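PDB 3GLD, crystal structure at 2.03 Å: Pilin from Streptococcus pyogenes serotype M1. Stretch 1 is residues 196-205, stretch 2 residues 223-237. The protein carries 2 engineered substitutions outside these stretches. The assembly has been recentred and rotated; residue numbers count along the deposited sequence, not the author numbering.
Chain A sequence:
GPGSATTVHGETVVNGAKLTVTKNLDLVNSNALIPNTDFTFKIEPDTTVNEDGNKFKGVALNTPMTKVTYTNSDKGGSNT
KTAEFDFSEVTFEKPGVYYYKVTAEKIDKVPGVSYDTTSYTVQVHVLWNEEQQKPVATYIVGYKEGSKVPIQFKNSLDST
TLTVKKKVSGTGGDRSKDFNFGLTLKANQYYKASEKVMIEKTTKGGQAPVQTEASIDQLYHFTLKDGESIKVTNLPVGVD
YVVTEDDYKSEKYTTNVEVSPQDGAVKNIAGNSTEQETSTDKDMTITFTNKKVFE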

ATOM      1  N   LYS A 196     -14.875   1.117   3.787  1.00 28.82           N
ATOM      2  CA  LYS A 196     -15.621   1.679   2.646  1.00 28.54           C
ATOM      3  C   LYS A 196     -14.773   1.800   1.393  1.00 28.08           C
ATOM      4  O   LYS A 196     -13.590   2.154   1.466  1.00 27.62           O
ATOM      5  N   VAL A 197     -15.395   1.528   0.242  1.00 27.56           N
ATOM      6  CA  VAL A 197     -14.813   1.848  -1.054  1.00 26.72           C
ATOM      7  C   VAL A 197     -15.734   2.785  -1.828  1.00 26.40           C
ATOM      8  O   VAL A 197     -16.977   2.754  -1.655  1.00 26.82           O
ATOM      9  N   MET A 198     -15.128   3.608  -2.674  1.00 24.95           N
ATOM     10  CA  MET A 198     -15.840   4.634  -3.391  1.00 25.70           C
ATOM     11  C   MET A 198     -16.378   4.079  -4.706  1.00 25.78           C
ATOM     12  O   MET A 198     -15.660   3.394  -5.443  1.00 24.84           O
ATOM     13  N   ILE A 199     -17.632   4.412  -4.992  1.00 25.35           N
ATOM     14  CA  ILE A 199     -18.303   3.988  -6.216  1.00 25.94           C
ATOM     15  C   ILE A 199     -18.868   5.202  -6.953  1.00 26.52           C
ATOM     16  O   ILE A 199     -19.516   6.058  -6.331  1.00 26.43           O
ATOM     17  N   GLU A 200     -18.608   5.277  -8.259  1.00 26.06           N
ATOM     18  CA  GLU A 200     -19.143   6.329  -9.124  1.00 27.80           C
ATOM     19  C   GLU A 200     -20.081   5.699 -10.137  1.00 27.31           C
ATOM     20  O   GLU A 200     -19.684   4.762 -10.803  1.00 27.37           O
ATOM     21  N   LYS A 201     -21.315   6.210 -10.238  1.00 27.21           N
ATOM     22  CA  LYS A 201     -22.278   5.753 -11.232  1.00 26.47           C
ATOM     23  C   LYS A 201     -22.414   6.797 -12.323  1.00 26.56           C
ATOM     24  O   LYS A 201     -22.652   7.975 -12.030  1.00 26.34           O
ATOM     25  N   THR A 202     -22.262   6.359 -13.578  1.00 27.05           N
ATOM     26  CA  THR A 202     -22.369   7.232 -14.750  1.00 28.58           C
ATOM     27  C   THR A 202     -23.624   6.893 -15.559  1.00 30.26           C
ATOM     28  O   THR A 202     -23.888   5.727 -15.840  1.00 29.36           O
ATOM     29  N   THR A 203     -24.395   7.927 -15.886  1.00 32.42           N
ATOM     30  CA  THR A 203     -25.603   7.809 -16.688  1.00 34.93           C
ATOM     31  C   THR A 203     -25.404   8.618 -17.953  1.00 36.48           C
ATOM     32  O   THR A 203     -24.578   9.533 -18.007  1.00 36.99           O
ATOM     33  N   LYS A 204     -26.136   8.259 -18.995  1.00 38.62           N
ATOM     34  CA  LYS A 204     -26.106   9.026 -20.224  1.00 40.51           C
ATOM     35  C   LYS A 204     -26.659  10.423 -19.913  1.00 41.21           C
ATOM     36  O   LYS A 204     -27.551  10.577 -19.075  1.00 40.98           O
ATOM     37  N   GLY A 205     -26.089  11.446 -20.538  1.00 42.62           N
ATOM     38  CA  GLY A 205     -26.640  12.795 -20.418  1.00 43.87           C
ATOM     39  C   GLY A 205     -25.799  13.779 -19.635  1.00 44.87           C
ATOM     40  O   GLY A 205     -24.580  13.623 -19.510  1.00 44.65           O
ATOM     41  N   THR A 223     -28.440  -0.214  -9.801  1.00 25.11           N
ATOM     42  CA  THR A 223     -29.186  -0.439 -11.028  1.00 24.61           C
ATOM     43  C   THR A 223     -28.476   0.226 -12.178  1.00 23.84           C
ATOM     44  O   THR A 223     -27.836   1.264 -12.004  1.00 24.68           O
ATOM     45  N   LEU A 224     -28.615  -0.352 -13.364  1.00 22.66           N
ATOM     46  CA  LEU A 224     -28.082   0.253 -14.579  1.00 22.81           C
ATOM     47  C   LEU A 224     -29.067   0.091 -15.741  1.00 22.82           C
ATOM     48  O   LEU A 224     -29.639  -0.975 -15.920  1.00 22.32           O
ATOM     49  N   LYS A 225     -29.218   1.141 -16.538  1.00 22.92           N
ATOM     50  CA  LYS A 225     -29.838   1.013 -17.851  1.00 23.08           C
ATOM     51  C   LYS A 225     -28.750   0.742 -18.905  1.00 23.78           C
ATOM     52  O   LYS A 225     -27.552   0.835 -18.611  1.00 23.41           O
ATOM     53  N   ASP A 226     -29.168   0.402 -20.133  1.00 23.55           N
ATOM     54  CA  ASP A 226     -28.246   0.344 -21.263  1.00 23.75           C
ATOM     55  C   ASP A 226     -27.315   1.557 -21.292  1.00 23.66           C
ATOM     56  O   ASP A 226     -27.776   2.695 -21.141  1.00 23.78           O
ATOM     57  N   GLY A 227     -26.020   1.324 -21.539  1.00 22.85           N
ATOM     58  CA  GLY A 227     -25.082   2.425 -21.663  1.00 23.36           C
ATOM     59  C   GLY A 227     -24.683   3.103 -20.344  1.00 23.68           C
ATOM     60  O   GLY A 227     -23.971   4.102 -20.347  1.00 24.70           O
ATOM     61  N   GLU A 228     -25.114   2.567 -19.217  1.00 23.42           N
ATOM     62  CA  GLU A 228     -24.706   3.147 -17.927  1.00 23.31           C
ATOM     63  C   GLU A 228     -23.643   2.268 -17.276  1.00 23.48           C
ATOM     64  O   GLU A 228     -23.472   1.101 -17.663  1.00 22.29           O
ATOM     65  N   SER A 229     -22.930   2.814 -16.282  1.00 22.37           N
ATOM     66  CA  SER A 229     -21.973   1.995 -15.577  1.00 22.48           C
ATOM     67  C   SER A 229     -21.767   2.482 -14.137  1.00 21.76           C
ATOM     68  O   SER A 229     -22.053   3.643 -13.809  1.00 20.51           O
ATOM     69  N   ILE A 230     -21.279   1.576 -13.293  1.00 21.81           N
ATOM     70  CA  ILE A 230     -20.654   1.966 -12.036  1.00 22.20           C
ATOM     71  C   ILE A 230     -19.155   1.632 -12.119  1.00 23.12           C
ATOM     72  O   ILE A 230     -18.747   0.798 -12.939  1.00 22.40           O
ATOM     73  N   LYS A 231     -18.367   2.283 -11.262  1.00 22.63           N
ATOM     74  CA  LYS A 231     -16.938   2.063 -11.182  1.00 23.12           C
ATOM     75  C   LYS A 231     -16.533   2.205  -9.704  1.00 23.09           C
ATOM     76  O   LYS A 231     -16.718   3.271  -9.099  1.00 22.39           O
ATOM     77  N   VAL A 232     -16.022   1.117  -9.141  1.00 22.59           N
ATOM     78  CA  VAL A 232     -15.377   1.138  -7.843  1.00 23.50           C
ATOM     79  C   VAL A 232     -13.996   1.769  -8.118  1.00 23.44           C
ATOM     80  O   VAL A 232     -13.157   1.173  -8.794  1.00 22.92           O
ATOM     81  N   THR A 233     -13.804   3.004  -7.672  1.00 23.54           N
ATOM     82  CA  THR A 233     -12.621   3.769  -8.080  1.00 24.27           C
ATOM     83  C   THR A 233     -11.360   3.523  -7.236  1.00 24.02           C
ATOM     84  O   THR A 233     -10.263   3.892  -7.657  1.00 24.05           O
ATOM     85  N   ASN A 234     -11.517   2.917  -6.065  1.00 23.66           N
ATOM     86  CA  ASN A 234     -10.360   2.603  -5.190  1.00 23.51           C
ATOM     87  C   ASN A 234     -10.402   1.167  -4.664  1.00 24.00           C
ATOM     88  O   ASN A 234     -10.196   0.924  -3.487  1.00 24.61           O
ATOM     89  N   LEU A 235     -10.727   0.212  -5.535  1.00 24.19           N
ATOM     90  CA  LEU A 235     -10.735  -1.198  -5.151  1.00 23.85           C
ATOM     91  C   LEU A 235      -9.312  -1.655  -4.813  1.00 24.09           C
ATOM     92  O   LEU A 235      -8.422  -1.548  -5.644  1.00 23.70           O
ATOM     93  N   PRO A 236      -9.090  -2.165  -3.587  1.00 24.39           N
ATOM     94  CA  PRO A 236      -7.726  -2.635  -3.361  1.00 24.40           C
ATOM     95  C   PRO A 236      -7.362  -3.897  -4.144  1.00 24.20           C
ATOM     96  O   PRO A 236      -8.236  -4.705  -4.498  1.00 23.53           O
ATOM     97  N   VAL A 237      -6.059  -4.072  -4.392  1.00 23.81           N
ATOM     98  CA  VAL A 237      -5.541  -5.309  -4.966  1.00 23.40           C
ATOM     99  C   VAL A 237      -5.673  -6.465  -3.972  1.00 23.51           C
ATOM    100  O   VAL A 237      -5.502  -6.278  -2.759  1.00 23.14           O
TER

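Side-chain packing between residues 196-205 and 223-237 of the pilin. Strand 196-202 runs antiparallel to strand 229-232, so paired residues share a face: I199, V232, K201 and I230 lie on one, E200, K231, T202 and S229 on the other. The first face is largely apolar. I199 (chi1 m, chi2 t) is extended, placing I199 CG1 3.8 Å from V232 CG2 and I199 CG2 4.0 Å from I230 CB. V232 is t, and its other methyl, CG1, lies 3.7 Å from CG2 of V197, whose m rotamer also brings V197 CG1 4.3 Å from P236 CD. I230 (chi1 p, chi2 t) sets CG2 3.9 Å from K201 CB.

K201 extends the apolar row into a polar site. All four of its chi angles are t, and this straight chain carries the amine past I230 to the earlier strand of the second stretch, where K201 NZ donates to T223 O at 2.6 Å. Water 3 joins the same corner, accepting from K201 NZ (3.2 Å) and T223 N (3.0 Å). E228 OE1 is 4.1 Å from K201 NZ, beyond a salt bridge; with chi1 m and chi2 t, E228 instead uses OE1 to accept from K225 N (2.8 Å), bracing the type II turn from K225 to E228.

At that turn, K204 (m, t, p, with chi4 off-well at 142°) bends its end toward D226. K204 NZ and D226 OD2 form a long salt bridge of 3.8 Å, and water 4 spans the gap, accepting from K204 NZ (2.8 Å) and donating to D226 OD2 (2.6 Å). G227 leaves room for this arm: an ideal CB there would clash with K204 NZ at 2.6 Å, and its positive phi favours glycine in any case.

On the opposite face, T202 (m) and S229 (p) meet loosely, T202 CB to S229 OG at 4.0 Å. K231 starts on this face but its end leads away. E200 (m, t) places CD 3.9 Å from T233 CG2, while water 2 donates to E200 OE2 (3.2 Å) and accepts from T233 OG1 (2.7 Å). T233, in p, also sets OG1 3.5 Å from M198 CB; the end of M198 (m, t, p) leads away.

Where the chain turns at T233 and N234, a side chain takes over one half of the backbone pairing: M198 O still accepts from T233 N (2.9 Å), while N234, with chi1 p and chi2 -16°, directs OD1 to accept from M198 N at 2.8 Å. N234 ND2 donates to water 1 (2.9 Å), which donates to K196 O (2.7 Å).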

ATOM      1  CB  LYS A 196     -16.176   3.080   2.975  1.00 28.10           C
ATOM      2  CG  LYS A 196     -17.093   3.175   4.229  1.00 30.89           C
ATOM      3  CD  LYS A 196     -18.461   2.604   4.014  1.00 33.33           C
ATOM      4  CE  LYS A 196     -19.379   2.875   5.234  1.00 35.30           C
ATOM      5  NZ  LYS A 196     -19.282   1.800   6.278  1.00 36.38           N
ATOM      6  CB  VAL A 197     -14.504   0.592  -1.928  1.00 27.39           C
ATOM      7  CG1 VAL A 197     -13.581  -0.369  -1.181  1.00 28.80           C
ATOM      8  CG2 VAL A 197     -15.772  -0.099  -2.379  1.00 26.67           C
ATOM      9  CB  MET A 198     -14.932   5.808  -3.689  1.00 25.47           C
ATOM     10  CG  MET A 198     -14.348   6.449  -2.440  1.00 28.31           C
ATOM     11  SD  MET A 198     -12.993   7.564  -2.832  1.00 32.42           S
ATOM     12  CE  MET A 198     -13.833   9.009  -3.471  1.00 30.73           C
ATOM     13  CB  ILE A 199     -19.398   2.954  -5.895  1.00 25.60           C
ATOM     14  CG1 ILE A 199     -18.727   1.668  -5.401  1.00 25.05           C
ATOM     15  CG2 ILE A 199     -20.288   2.661  -7.153  1.00 26.38           C
ATOM     16  CD1 ILE A 199     -19.658   0.564  -5.032  1.00 24.91           C
ATOM     17  CB  GLU A 200     -18.036   7.051  -9.909  1.00 28.03           C
ATOM     18  CG  GLU A 200     -17.150   7.979  -9.097  1.00 34.10           C
ATOM     19  CD  GLU A 200     -16.115   8.723  -9.963  1.00 40.07           C
ATOM     20  OE1 GLU A 200     -16.067   8.494 -11.200  1.00 41.37           O
ATOM     21  OE2 GLU A 200     -15.343   9.530  -9.398  1.00 42.36           O
ATOM     22  CB  LYS A 201     -23.659   5.456 -10.601  1.00 27.43           C
ATOM     23  CG  LYS A 201     -24.711   5.033 -11.642  1.00 27.39           C
ATOM     24  CD  LYS A 201     -26.002   4.501 -11.004  1.00 29.01           C
ATOM     25  CE  LYS A 201     -27.105   4.467 -12.052  1.00 29.24           C
ATOM     26  NZ  LYS A 201     -28.347   3.793 -11.598  1.00 27.97           N
ATOM     27  CB  THR A 202     -21.104   7.117 -15.631  1.00 28.94           C
ATOM     28  OG1 THR A 202     -19.962   7.434 -14.828  1.00 26.91           O
ATOM     29  CG2 THR A 202     -21.149   8.061 -16.837  1.00 28.92           C
ATOM     30  CB  THR A 203     -26.856   8.331 -15.934  1.00 35.08           C
ATOM     31  OG1 THR A 203     -26.680   9.717 -15.600  1.00 35.90           O
ATOM     32  CG2 THR A 203     -27.093   7.536 -14.657  1.00 34.79           C
ATOM     33  CB  LYS A 204     -26.930   8.298 -21.288  1.00 41.20           C
ATOM     34  CG  LYS A 204     -26.712   6.776 -21.256  1.00 43.08           C
ATOM     35  CD  LYS A 204     -27.440   6.010 -22.352  1.00 45.88           C
ATOM     36  CE  LYS A 204     -26.725   6.129 -23.696  1.00 48.18           C
ATOM     37  NZ  LYS A 204     -26.765   4.852 -24.474  1.00 49.98           N
ATOM     38  CB  THR A 223     -30.647   0.121 -10.950  1.00 24.52           C
ATOM     39  OG1 THR A 223     -30.610   1.546 -10.781  1.00 27.01           O
ATOM     40  CG2 THR A 223     -31.419  -0.479  -9.799  1.00 25.01           C
ATOM     41  CB  LEU A 224     -26.752  -0.404 -14.987  1.00 22.37           C
ATOM     42  CG  LEU A 224     -25.522  -0.318 -14.058  1.00 21.58           C
ATOM     43  CD1 LEU A 224     -24.403  -1.226 -14.508  1.00 21.65           C
ATOM     44  CD2 LEU A 224     -25.065   1.091 -14.001  1.00 17.32           C
ATOM     45  CB  LYS A 225     -30.593   2.300 -18.225  1.00 22.60           C
ATOM     46  CG  LYS A 225     -31.641   2.781 -17.206  1.00 23.33           C
ATOM     47  CD  LYS A 225     -32.199   4.167 -17.648  1.00 25.70           C
ATOM     48  CE  LYS A 225     -33.347   4.687 -16.772  1.00 29.46           C
ATOM     49  NZ  LYS A 225     -32.909   5.011 -15.383  1.00 31.59           N
ATOM     50  CB  ASP A 226     -29.043   0.317 -22.580  1.00 23.60           C
ATOM     51  CG  ASP A 226     -28.144   0.339 -23.798  1.00 23.27           C
ATOM     52  OD1 ASP A 226     -27.437  -0.661 -24.021  1.00 22.93           O
ATOM     53  OD2 ASP A 226     -28.143   1.357 -24.531  1.00 26.69           O
ATOM     54  CB  GLU A 228     -25.930   3.309 -17.003  1.00 23.25           C
ATOM     55  CG  GLU A 228     -26.953   4.287 -17.562  1.00 23.67           C
ATOM     56  CD  GLU A 228     -28.142   4.549 -16.632  1.00 24.74           C
ATOM     57  OE1 GLU A 228     -28.424   3.739 -15.717  1.00 25.43           O
ATOM     58  OE2 GLU A 228     -28.779   5.596 -16.823  1.00 26.41           O
ATOM     59  CB  SER A 229     -20.625   1.992 -16.333  1.00 22.52           C
ATOM     60  OG  SER A 229     -20.047   3.310 -16.345  1.00 24.17           O
ATOM     61  CB  ILE A 230     -21.272   1.291 -10.792  1.00 22.21           C
ATOM     62  CG1 ILE A 230     -21.090  -0.233 -10.806  1.00 21.79           C
ATOM     63  CG2 ILE A 230     -22.750   1.707 -10.617  1.00 21.91           C
ATOM     64  CD1 ILE A 230     -21.106  -0.838  -9.411  1.00 26.27           C
ATOM     65  CB  LYS A 231     -16.180   3.083 -12.037  1.00 22.99           C
ATOM     66  CG  LYS A 231     -14.671   2.736 -12.209  1.00 25.75           C
ATOM     67  CD  LYS A 231     -13.838   3.921 -12.645  1.00 29.38           C
ATOM     68  CE  LYS A 231     -14.216   4.419 -14.012  1.00 34.75           C
ATOM     69  NZ  LYS A 231     -13.158   5.322 -14.576  1.00 35.10           N
ATOM     70  CB  VAL A 232     -15.258  -0.287  -7.281  1.00 23.08           C
ATOM     71  CG1 VAL A 232     -14.611  -0.283  -5.872  1.00 24.60           C
ATOM     72  CG2 VAL A 232     -16.614  -0.943  -7.222  1.00 24.21           C
ATOM     73  CB  THR A 233     -12.895   5.289  -8.092  1.00 24.36           C
ATOM     74  OG1 THR A 233     -13.193   5.736  -6.758  1.00 26.44           O
ATOM     75  CG2 THR A 233     -14.057   5.601  -8.986  1.00 24.65           C
ATOM     76  CB  ASN A 234     -10.227   3.627  -4.052  1.00 22.99           C
ATOM     77  CG  ASN A 234     -11.421   3.641  -3.103  1.00 24.23           C
ATOM     78  OD1 ASN A 234     -12.485   3.112  -3.412  1.00 24.61           O
ATOM     79  ND2 ASN A 234     -11.236   4.258  -1.921  1.00 22.88           N
ATOM     80  CB  LEU A 235     -11.280  -2.049  -6.302  1.00 23.81           C
ATOM     81  CG  LEU A 235     -11.416  -3.560  -6.074  1.00 24.38           C
ATOM     82  CD1 LEU A 235     -12.427  -3.855  -4.997  1.00 24.64           C
ATOM     83  CD2 LEU A 235     -11.812  -4.238  -7.379  1.00 25.46           C
ATOM     84  CB  PRO A 236      -7.674  -2.898  -1.846  1.00 24.04           C
ATOM     85  CG  PRO A 236      -8.897  -2.229  -1.267  1.00 25.04           C
ATOM     86  CD  PRO A 236      -9.916  -2.209  -2.368  1.00 24.21           C
ATOM     87  CB  VAL A 237      -4.037  -5.151  -5.377  1.00 23.59           C
ATOM     88  CG1 VAL A 237      -3.503  -6.451  -5.997  1.00 24.72           C
ATOM     89  CG2 VAL A 237      -3.863  -4.022  -6.376  1.00 23.99           C
TER
HETATM   90  O   HOH W   1     -13.033   4.529   0.366  1.00 26.22           O
HETATM   91  O   HOH W   2     -14.864   7.893  -6.696  1.00 32.41           O
HETATM   92  O   HOH W   3     -27.857   2.569  -8.710  1.00 27.08           O
HETATM   93  O   HOH W   4     -29.348   3.713 -24.449  1.00 34.70           O